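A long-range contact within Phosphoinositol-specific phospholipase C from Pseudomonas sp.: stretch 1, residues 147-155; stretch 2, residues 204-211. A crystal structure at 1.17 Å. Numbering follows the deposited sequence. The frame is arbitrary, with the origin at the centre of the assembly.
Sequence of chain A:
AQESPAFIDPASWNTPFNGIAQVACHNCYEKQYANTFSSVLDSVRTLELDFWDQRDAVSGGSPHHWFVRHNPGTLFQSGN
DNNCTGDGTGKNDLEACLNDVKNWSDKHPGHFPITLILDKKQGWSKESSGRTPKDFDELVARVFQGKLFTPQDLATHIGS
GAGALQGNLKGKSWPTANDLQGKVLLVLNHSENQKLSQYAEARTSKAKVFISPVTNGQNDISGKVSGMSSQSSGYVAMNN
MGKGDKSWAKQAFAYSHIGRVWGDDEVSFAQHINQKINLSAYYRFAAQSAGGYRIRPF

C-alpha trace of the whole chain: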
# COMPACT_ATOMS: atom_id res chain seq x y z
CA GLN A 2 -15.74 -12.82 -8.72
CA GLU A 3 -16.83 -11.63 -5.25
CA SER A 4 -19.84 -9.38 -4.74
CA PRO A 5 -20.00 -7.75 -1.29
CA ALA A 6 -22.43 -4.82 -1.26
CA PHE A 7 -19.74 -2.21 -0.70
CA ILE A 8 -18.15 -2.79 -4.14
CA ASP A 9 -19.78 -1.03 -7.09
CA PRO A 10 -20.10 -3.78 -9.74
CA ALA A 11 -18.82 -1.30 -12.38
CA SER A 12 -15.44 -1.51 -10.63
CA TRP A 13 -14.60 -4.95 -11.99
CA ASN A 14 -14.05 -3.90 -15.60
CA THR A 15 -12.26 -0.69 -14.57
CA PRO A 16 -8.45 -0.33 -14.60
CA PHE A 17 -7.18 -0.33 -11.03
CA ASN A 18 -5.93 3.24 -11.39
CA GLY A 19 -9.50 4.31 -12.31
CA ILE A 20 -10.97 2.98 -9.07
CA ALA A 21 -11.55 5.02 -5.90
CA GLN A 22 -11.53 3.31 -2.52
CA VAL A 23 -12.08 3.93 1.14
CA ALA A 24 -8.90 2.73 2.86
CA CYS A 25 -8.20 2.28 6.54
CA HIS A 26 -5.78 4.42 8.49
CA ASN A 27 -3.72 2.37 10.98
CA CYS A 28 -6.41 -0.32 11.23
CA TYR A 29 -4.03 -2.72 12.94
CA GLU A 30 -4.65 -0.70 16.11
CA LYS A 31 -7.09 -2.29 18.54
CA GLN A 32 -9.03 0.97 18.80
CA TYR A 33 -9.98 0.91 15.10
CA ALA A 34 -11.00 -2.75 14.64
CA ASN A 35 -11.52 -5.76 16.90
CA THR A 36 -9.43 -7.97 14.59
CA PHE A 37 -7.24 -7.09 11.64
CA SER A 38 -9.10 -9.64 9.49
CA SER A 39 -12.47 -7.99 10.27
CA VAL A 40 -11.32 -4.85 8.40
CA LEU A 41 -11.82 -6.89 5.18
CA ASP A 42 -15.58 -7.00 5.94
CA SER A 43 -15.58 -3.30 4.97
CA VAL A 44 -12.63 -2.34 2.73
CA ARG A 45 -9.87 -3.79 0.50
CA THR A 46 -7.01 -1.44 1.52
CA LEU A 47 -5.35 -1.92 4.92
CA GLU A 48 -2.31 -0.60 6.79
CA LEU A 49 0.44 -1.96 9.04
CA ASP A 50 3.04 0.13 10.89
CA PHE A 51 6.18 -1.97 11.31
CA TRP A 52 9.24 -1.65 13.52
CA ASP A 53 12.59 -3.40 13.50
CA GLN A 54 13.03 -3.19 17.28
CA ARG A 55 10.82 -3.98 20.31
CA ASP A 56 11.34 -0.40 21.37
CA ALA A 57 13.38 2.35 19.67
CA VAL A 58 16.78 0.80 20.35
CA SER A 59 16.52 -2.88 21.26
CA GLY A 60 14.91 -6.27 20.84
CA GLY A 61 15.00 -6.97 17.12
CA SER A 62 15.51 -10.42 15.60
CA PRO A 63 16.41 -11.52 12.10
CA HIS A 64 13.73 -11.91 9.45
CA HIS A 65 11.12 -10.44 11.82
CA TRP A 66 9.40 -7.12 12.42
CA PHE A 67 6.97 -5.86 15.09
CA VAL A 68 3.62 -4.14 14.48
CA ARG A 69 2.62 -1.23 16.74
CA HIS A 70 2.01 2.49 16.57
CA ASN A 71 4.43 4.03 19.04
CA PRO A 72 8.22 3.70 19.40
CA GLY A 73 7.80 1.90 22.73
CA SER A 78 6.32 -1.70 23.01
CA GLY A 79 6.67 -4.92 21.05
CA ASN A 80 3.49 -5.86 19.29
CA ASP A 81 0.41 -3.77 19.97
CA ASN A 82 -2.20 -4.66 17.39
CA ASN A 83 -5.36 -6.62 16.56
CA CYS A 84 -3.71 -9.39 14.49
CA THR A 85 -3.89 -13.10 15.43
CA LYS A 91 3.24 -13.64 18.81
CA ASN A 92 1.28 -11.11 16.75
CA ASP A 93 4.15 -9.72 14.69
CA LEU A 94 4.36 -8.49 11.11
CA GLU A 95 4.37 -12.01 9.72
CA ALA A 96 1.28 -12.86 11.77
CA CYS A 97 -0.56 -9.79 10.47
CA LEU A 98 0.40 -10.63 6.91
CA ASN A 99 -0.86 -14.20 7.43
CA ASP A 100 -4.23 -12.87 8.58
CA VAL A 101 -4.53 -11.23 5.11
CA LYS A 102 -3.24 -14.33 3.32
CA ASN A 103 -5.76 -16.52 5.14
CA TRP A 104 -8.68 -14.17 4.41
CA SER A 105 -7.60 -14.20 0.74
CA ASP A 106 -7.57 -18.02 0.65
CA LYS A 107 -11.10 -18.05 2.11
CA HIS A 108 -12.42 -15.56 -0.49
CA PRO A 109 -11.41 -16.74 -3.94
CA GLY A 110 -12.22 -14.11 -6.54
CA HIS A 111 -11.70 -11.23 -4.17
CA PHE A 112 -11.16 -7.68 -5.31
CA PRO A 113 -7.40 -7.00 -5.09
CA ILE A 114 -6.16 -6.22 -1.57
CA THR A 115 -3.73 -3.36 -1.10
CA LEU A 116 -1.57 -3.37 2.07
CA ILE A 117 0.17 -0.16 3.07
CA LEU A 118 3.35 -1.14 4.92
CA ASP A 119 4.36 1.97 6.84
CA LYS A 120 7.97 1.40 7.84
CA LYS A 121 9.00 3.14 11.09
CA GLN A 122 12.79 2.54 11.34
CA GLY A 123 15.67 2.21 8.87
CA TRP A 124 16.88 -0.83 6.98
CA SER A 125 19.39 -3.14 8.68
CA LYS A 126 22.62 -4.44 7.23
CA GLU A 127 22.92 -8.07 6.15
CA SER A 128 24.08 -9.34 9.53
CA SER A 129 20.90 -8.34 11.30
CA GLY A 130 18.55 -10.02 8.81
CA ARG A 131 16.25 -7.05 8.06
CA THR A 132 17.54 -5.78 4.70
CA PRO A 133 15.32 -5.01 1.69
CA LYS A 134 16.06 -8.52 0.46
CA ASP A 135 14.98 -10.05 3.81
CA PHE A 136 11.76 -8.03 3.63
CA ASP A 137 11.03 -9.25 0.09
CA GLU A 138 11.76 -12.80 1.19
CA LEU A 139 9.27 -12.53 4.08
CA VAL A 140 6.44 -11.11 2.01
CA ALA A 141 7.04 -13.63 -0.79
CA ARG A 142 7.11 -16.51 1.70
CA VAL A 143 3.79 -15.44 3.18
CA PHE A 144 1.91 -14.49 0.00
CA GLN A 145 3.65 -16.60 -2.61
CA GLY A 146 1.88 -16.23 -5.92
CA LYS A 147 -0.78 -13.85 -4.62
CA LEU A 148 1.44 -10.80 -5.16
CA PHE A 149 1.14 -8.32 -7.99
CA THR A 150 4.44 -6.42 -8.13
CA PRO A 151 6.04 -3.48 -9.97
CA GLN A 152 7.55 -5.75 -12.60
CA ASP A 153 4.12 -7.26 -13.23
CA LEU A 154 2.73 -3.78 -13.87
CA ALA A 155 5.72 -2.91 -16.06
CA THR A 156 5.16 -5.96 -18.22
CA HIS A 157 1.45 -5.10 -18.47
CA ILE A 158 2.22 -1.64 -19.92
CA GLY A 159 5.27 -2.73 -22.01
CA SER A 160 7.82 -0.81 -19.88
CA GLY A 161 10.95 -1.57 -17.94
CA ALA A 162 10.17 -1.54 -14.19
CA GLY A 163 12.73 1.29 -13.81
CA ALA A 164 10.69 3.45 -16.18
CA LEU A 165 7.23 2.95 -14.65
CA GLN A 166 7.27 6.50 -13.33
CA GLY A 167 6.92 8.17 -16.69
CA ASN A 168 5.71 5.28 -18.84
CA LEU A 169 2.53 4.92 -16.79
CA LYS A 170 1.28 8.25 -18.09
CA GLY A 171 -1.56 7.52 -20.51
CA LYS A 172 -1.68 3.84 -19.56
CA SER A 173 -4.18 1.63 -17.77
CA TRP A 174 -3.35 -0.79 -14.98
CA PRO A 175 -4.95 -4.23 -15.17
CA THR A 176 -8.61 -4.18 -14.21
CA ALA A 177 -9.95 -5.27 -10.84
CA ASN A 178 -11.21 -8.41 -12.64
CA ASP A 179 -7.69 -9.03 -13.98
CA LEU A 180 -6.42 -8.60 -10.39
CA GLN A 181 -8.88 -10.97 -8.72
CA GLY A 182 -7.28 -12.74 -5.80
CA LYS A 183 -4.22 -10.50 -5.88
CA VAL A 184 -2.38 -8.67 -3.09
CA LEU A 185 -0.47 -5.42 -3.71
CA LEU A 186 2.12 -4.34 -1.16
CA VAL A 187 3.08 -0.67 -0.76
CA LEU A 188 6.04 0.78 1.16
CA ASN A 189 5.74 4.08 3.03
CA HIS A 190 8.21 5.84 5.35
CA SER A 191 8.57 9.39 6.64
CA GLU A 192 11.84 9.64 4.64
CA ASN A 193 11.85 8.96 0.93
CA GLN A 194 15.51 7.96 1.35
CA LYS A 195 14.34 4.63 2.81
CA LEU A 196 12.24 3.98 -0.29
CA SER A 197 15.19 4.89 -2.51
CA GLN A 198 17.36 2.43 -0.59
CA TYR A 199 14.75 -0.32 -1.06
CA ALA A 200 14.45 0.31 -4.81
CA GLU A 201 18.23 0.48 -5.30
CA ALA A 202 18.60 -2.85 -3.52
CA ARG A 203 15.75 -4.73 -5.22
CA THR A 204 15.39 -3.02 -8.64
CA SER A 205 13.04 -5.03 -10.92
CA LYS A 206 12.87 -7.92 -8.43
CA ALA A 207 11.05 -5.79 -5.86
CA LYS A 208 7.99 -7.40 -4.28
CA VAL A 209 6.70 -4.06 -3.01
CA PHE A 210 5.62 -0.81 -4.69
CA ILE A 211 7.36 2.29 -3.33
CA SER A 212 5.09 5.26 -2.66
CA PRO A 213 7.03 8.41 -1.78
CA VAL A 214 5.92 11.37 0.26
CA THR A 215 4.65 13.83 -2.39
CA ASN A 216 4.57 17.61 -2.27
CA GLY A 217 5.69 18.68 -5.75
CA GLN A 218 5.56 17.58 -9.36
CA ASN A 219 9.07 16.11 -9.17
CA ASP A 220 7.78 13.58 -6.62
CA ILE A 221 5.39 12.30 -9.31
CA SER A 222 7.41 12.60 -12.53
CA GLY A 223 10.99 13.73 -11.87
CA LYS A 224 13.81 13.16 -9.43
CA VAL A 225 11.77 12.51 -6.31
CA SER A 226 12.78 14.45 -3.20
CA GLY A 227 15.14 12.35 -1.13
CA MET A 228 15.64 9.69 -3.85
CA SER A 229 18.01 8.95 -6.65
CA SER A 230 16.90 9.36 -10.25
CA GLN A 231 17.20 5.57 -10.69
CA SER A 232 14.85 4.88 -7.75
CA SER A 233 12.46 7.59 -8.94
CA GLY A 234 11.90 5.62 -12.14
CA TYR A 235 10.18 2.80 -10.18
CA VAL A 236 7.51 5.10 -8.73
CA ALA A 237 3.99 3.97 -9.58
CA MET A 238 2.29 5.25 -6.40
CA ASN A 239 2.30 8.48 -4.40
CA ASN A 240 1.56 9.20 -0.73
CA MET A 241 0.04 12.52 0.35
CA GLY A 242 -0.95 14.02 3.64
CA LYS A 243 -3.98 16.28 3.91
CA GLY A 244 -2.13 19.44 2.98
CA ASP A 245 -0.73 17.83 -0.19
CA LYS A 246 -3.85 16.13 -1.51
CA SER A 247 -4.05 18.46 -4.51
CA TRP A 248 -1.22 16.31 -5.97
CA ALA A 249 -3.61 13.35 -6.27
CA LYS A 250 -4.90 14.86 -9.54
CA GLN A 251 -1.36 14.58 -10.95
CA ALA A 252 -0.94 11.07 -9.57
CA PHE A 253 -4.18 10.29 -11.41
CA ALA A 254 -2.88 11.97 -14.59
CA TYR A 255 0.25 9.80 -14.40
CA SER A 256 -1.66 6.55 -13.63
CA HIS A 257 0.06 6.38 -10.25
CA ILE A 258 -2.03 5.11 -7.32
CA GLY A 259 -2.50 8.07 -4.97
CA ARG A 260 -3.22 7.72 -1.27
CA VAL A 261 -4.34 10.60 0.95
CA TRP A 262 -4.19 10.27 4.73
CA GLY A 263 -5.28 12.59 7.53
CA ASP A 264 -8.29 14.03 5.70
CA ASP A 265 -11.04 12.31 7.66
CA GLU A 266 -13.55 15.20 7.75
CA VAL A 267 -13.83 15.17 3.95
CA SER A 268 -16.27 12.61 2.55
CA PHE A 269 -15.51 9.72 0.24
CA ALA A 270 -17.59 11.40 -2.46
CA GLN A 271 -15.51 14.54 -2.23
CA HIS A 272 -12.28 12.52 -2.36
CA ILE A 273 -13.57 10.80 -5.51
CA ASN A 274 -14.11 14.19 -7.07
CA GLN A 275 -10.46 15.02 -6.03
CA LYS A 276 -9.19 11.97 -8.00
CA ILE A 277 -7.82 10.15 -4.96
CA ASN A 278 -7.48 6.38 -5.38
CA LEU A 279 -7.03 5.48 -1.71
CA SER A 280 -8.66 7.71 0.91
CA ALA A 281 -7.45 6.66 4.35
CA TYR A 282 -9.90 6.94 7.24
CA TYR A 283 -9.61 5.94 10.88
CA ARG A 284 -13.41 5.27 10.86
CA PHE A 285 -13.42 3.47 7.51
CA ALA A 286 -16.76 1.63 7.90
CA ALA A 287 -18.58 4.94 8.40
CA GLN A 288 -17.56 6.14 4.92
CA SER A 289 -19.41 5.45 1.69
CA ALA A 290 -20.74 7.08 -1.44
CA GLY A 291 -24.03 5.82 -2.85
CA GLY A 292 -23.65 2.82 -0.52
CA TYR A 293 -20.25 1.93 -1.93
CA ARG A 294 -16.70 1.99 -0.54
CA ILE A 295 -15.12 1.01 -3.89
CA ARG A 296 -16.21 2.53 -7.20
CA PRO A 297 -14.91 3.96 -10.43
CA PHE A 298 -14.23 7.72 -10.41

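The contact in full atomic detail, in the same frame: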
# COMPACT_ATOMS: atom_id res chain seq x y z
N LYS A 147 0.29 -14.84 -4.69
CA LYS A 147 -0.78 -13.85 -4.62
C LYS A 147 -0.33 -12.45 -5.02
O LYS A 147 -1.15 -11.62 -5.34
CB LYS A 147 -1.39 -13.78 -3.22
CG LYS A 147 -2.14 -15.02 -2.81
CD LYS A 147 -2.67 -14.88 -1.38
CE LYS A 147 -3.33 -16.15 -0.84
NZ LYS A 147 -4.58 -16.48 -1.58
N LEU A 148 0.97 -12.18 -4.94
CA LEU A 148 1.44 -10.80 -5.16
C LEU A 148 1.32 -10.35 -6.61
O LEU A 148 1.52 -11.14 -7.55
CB LEU A 148 2.88 -10.64 -4.70
CG LEU A 148 3.12 -10.89 -3.21
CD1 LEU A 148 4.56 -10.61 -2.89
CD2 LEU A 148 2.22 -10.06 -2.34
N PHE A 149 1.00 -9.08 -6.76
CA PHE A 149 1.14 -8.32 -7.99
C PHE A 149 2.18 -7.24 -7.68
O PHE A 149 1.99 -6.48 -6.74
CB PHE A 149 -0.20 -7.71 -8.40
CG PHE A 149 -0.14 -6.87 -9.65
CD1 PHE A 149 -0.17 -7.45 -10.89
CD2 PHE A 149 -0.10 -5.49 -9.57
CE1 PHE A 149 -0.14 -6.69 -12.05
CE2 PHE A 149 -0.06 -4.72 -10.72
CZ PHE A 149 -0.07 -5.32 -11.96
N THR A 150 3.26 -7.21 -8.45
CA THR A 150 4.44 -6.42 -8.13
C THR A 150 4.72 -5.37 -9.21
O THR A 150 4.13 -5.39 -10.29
CB THR A 150 5.66 -7.32 -8.02
OG1 THR A 150 5.97 -7.79 -9.34
CG2 THR A 150 5.42 -8.49 -7.06
N PRO A 151 5.68 -4.48 -8.94
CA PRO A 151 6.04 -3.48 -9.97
C PRO A 151 6.42 -4.07 -11.32
O PRO A 151 5.99 -3.58 -12.36
CB PRO A 151 7.16 -2.70 -9.30
CG PRO A 151 6.85 -2.76 -7.82
CD PRO A 151 6.29 -4.15 -7.64
N GLN A 152 7.22 -5.13 -11.33
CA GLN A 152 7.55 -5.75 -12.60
C GLN A 152 6.31 -6.27 -13.34
O GLN A 152 6.25 -6.24 -14.56
CB GLN A 152 8.54 -6.86 -12.38
CG GLN A 152 8.93 -7.62 -13.64
CD GLN A 152 9.63 -6.75 -14.66
OE1 GLN A 152 10.77 -6.40 -14.45
NE2 GLN A 152 8.97 -6.43 -15.76
N ASP A 153 5.34 -6.80 -12.60
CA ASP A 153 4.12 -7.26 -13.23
C ASP A 153 3.41 -6.12 -13.93
O ASP A 153 2.89 -6.26 -15.04
CB ASP A 153 3.22 -7.92 -12.20
CG ASP A 153 3.88 -9.10 -11.52
OD1 ASP A 153 4.67 -9.84 -12.17
OD2 ASP A 153 3.56 -9.34 -10.33
N LEU A 154 3.34 -4.95 -13.27
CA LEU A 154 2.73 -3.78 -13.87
C LEU A 154 3.52 -3.33 -15.08
O LEU A 154 2.96 -2.98 -16.12
CB LEU A 154 2.63 -2.67 -12.84
CG LEU A 154 2.02 -1.36 -13.36
CD1 LEU A 154 0.61 -1.52 -13.88
CD2 LEU A 154 2.09 -0.33 -12.25
N ALA A 155 4.83 -3.33 -14.96
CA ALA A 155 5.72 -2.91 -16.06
C ALA A 155 5.50 -3.77 -17.30
O ALA A 155 5.34 -3.25 -18.41
CB ALA A 155 7.16 -2.95 -15.59
N THR A 204 15.62 -3.36 -7.23
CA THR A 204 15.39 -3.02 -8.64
C THR A 204 14.14 -3.73 -9.15
O THR A 204 13.08 -3.67 -8.51
CB THR A 204 16.66 -3.14 -9.49
OG1 THR A 204 17.11 -4.50 -9.54
CG2 THR A 204 17.75 -2.23 -8.96
N SER A 205 14.23 -4.42 -10.29
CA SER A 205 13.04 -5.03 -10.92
C SER A 205 12.53 -6.26 -10.18
O SER A 205 11.44 -6.74 -10.49
CB SER A 205 13.35 -5.43 -12.36
OG SER A 205 14.39 -6.39 -12.39
N LYS A 206 13.30 -6.78 -9.24
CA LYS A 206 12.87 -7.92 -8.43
C LYS A 206 11.95 -7.53 -7.29
O LYS A 206 11.43 -8.42 -6.63
CB LYS A 206 14.08 -8.66 -7.89
CG LYS A 206 14.99 -9.20 -9.01
N ALA A 207 11.81 -6.25 -7.01
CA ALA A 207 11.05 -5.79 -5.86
C ALA A 207 9.69 -6.46 -5.76
O ALA A 207 8.93 -6.47 -6.73
CB ALA A 207 10.84 -4.29 -5.94
N LYS A 208 9.34 -6.90 -4.56
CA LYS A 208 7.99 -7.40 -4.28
C LYS A 208 7.00 -6.33 -3.89
O LYS A 208 5.81 -6.59 -3.89
CB LYS A 208 8.03 -8.48 -3.20
CG LYS A 208 8.88 -9.71 -3.58
CD LYS A 208 8.36 -10.42 -4.82
CE LYS A 208 9.10 -11.73 -5.09
NZ LYS A 208 8.74 -12.28 -6.39
N VAL A 209 7.50 -5.13 -3.61
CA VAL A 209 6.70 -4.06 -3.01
C VAL A 209 6.82 -2.82 -3.87
O VAL A 209 7.90 -2.47 -4.35
CB VAL A 209 7.18 -3.82 -1.56
CG1 VAL A 209 6.34 -2.78 -0.84
CG2 VAL A 209 7.23 -5.10 -0.76
N PHE A 210 5.68 -2.14 -4.04
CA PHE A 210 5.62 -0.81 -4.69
C PHE A 210 6.11 0.27 -3.72
O PHE A 210 5.58 0.40 -2.63
CB PHE A 210 4.17 -0.47 -5.05
CG PHE A 210 3.61 -1.26 -6.19
CD1 PHE A 210 3.03 -2.51 -6.00
CD2 PHE A 210 3.65 -0.76 -7.48
CE1 PHE A 210 2.50 -3.21 -7.05
CE2 PHE A 210 3.16 -1.48 -8.55
CZ PHE A 210 2.58 -2.71 -8.33
N ILE A 211 7.01 1.15 -4.15
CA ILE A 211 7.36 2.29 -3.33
C ILE A 211 6.40 3.46 -3.59
O ILE A 211 5.99 3.69 -4.72
CB ILE A 211 8.82 2.73 -3.52
CG1 ILE A 211 9.18 3.13 -4.95
CG2 ILE A 211 9.76 1.64 -3.01
CD1 ILE A 211 10.49 3.88 -5.05
O HOH W 1 3.11 -6.14 -4.22
O HOH W 2 9.17 -5.64 -9.31

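The contact between residues 147-155 and 204-211 is a small apolar packing around the ring of F210, supplemented by two bridging waters, with no direct hydrogen bond between the stretches. It buries 466 Å² in total, and F210 contributes the largest share. From the strand at 210-211, the CA-to-CB bond of F210 points sideways, but with chi1 at -72° the ring reaches the start of the helix that begins at P151.

P151 lies over one face of this ring: its CG is 3.9 Å from the ring centroid of F210, 15° off the normal, a CH-pi contact. A proline suits this first helical turn, where its lack of an amide proton costs no helical hydrogen bond and its compact ring can lie flat against the aromatic. At the ring edge, L154 CD2 approaches F210 CE2 at 4.0 Å, while F149 O sits near the ring plane, 3.3 Å from F210 CE1. F149 CD2 adds an apolar contact with F210 CZ at 4.1 Å. All four residues are buried, and their apolar side chains need no polar partner there.

Next to the F210 ring, T150 CG2 lies 3.7 Å from K208 O. The CA-to-CB bond of K208 points away overall, yet its aliphatic chain makes contact: K208 CB meets L148 CD1 at 4.1 Å and K208 CD lies 4.2 Å from T150 CG2. T150 also caps the helix, its OG1 accepting a weak bond from D153 N at 3.5 Å, while T150 N donates to D153 OD2 at 2.9 Å.

Water 1 donates to F149 O and K208 O, its oxygen 2.8 Å from each. Water 2 accepts from Q152 N, its oxygen 2.9 Å away, and donates to S205 O at 2.8 Å and A207 O at 2.7 Å, tying the first helical turn to the 3-10 segment and the loop residue after it.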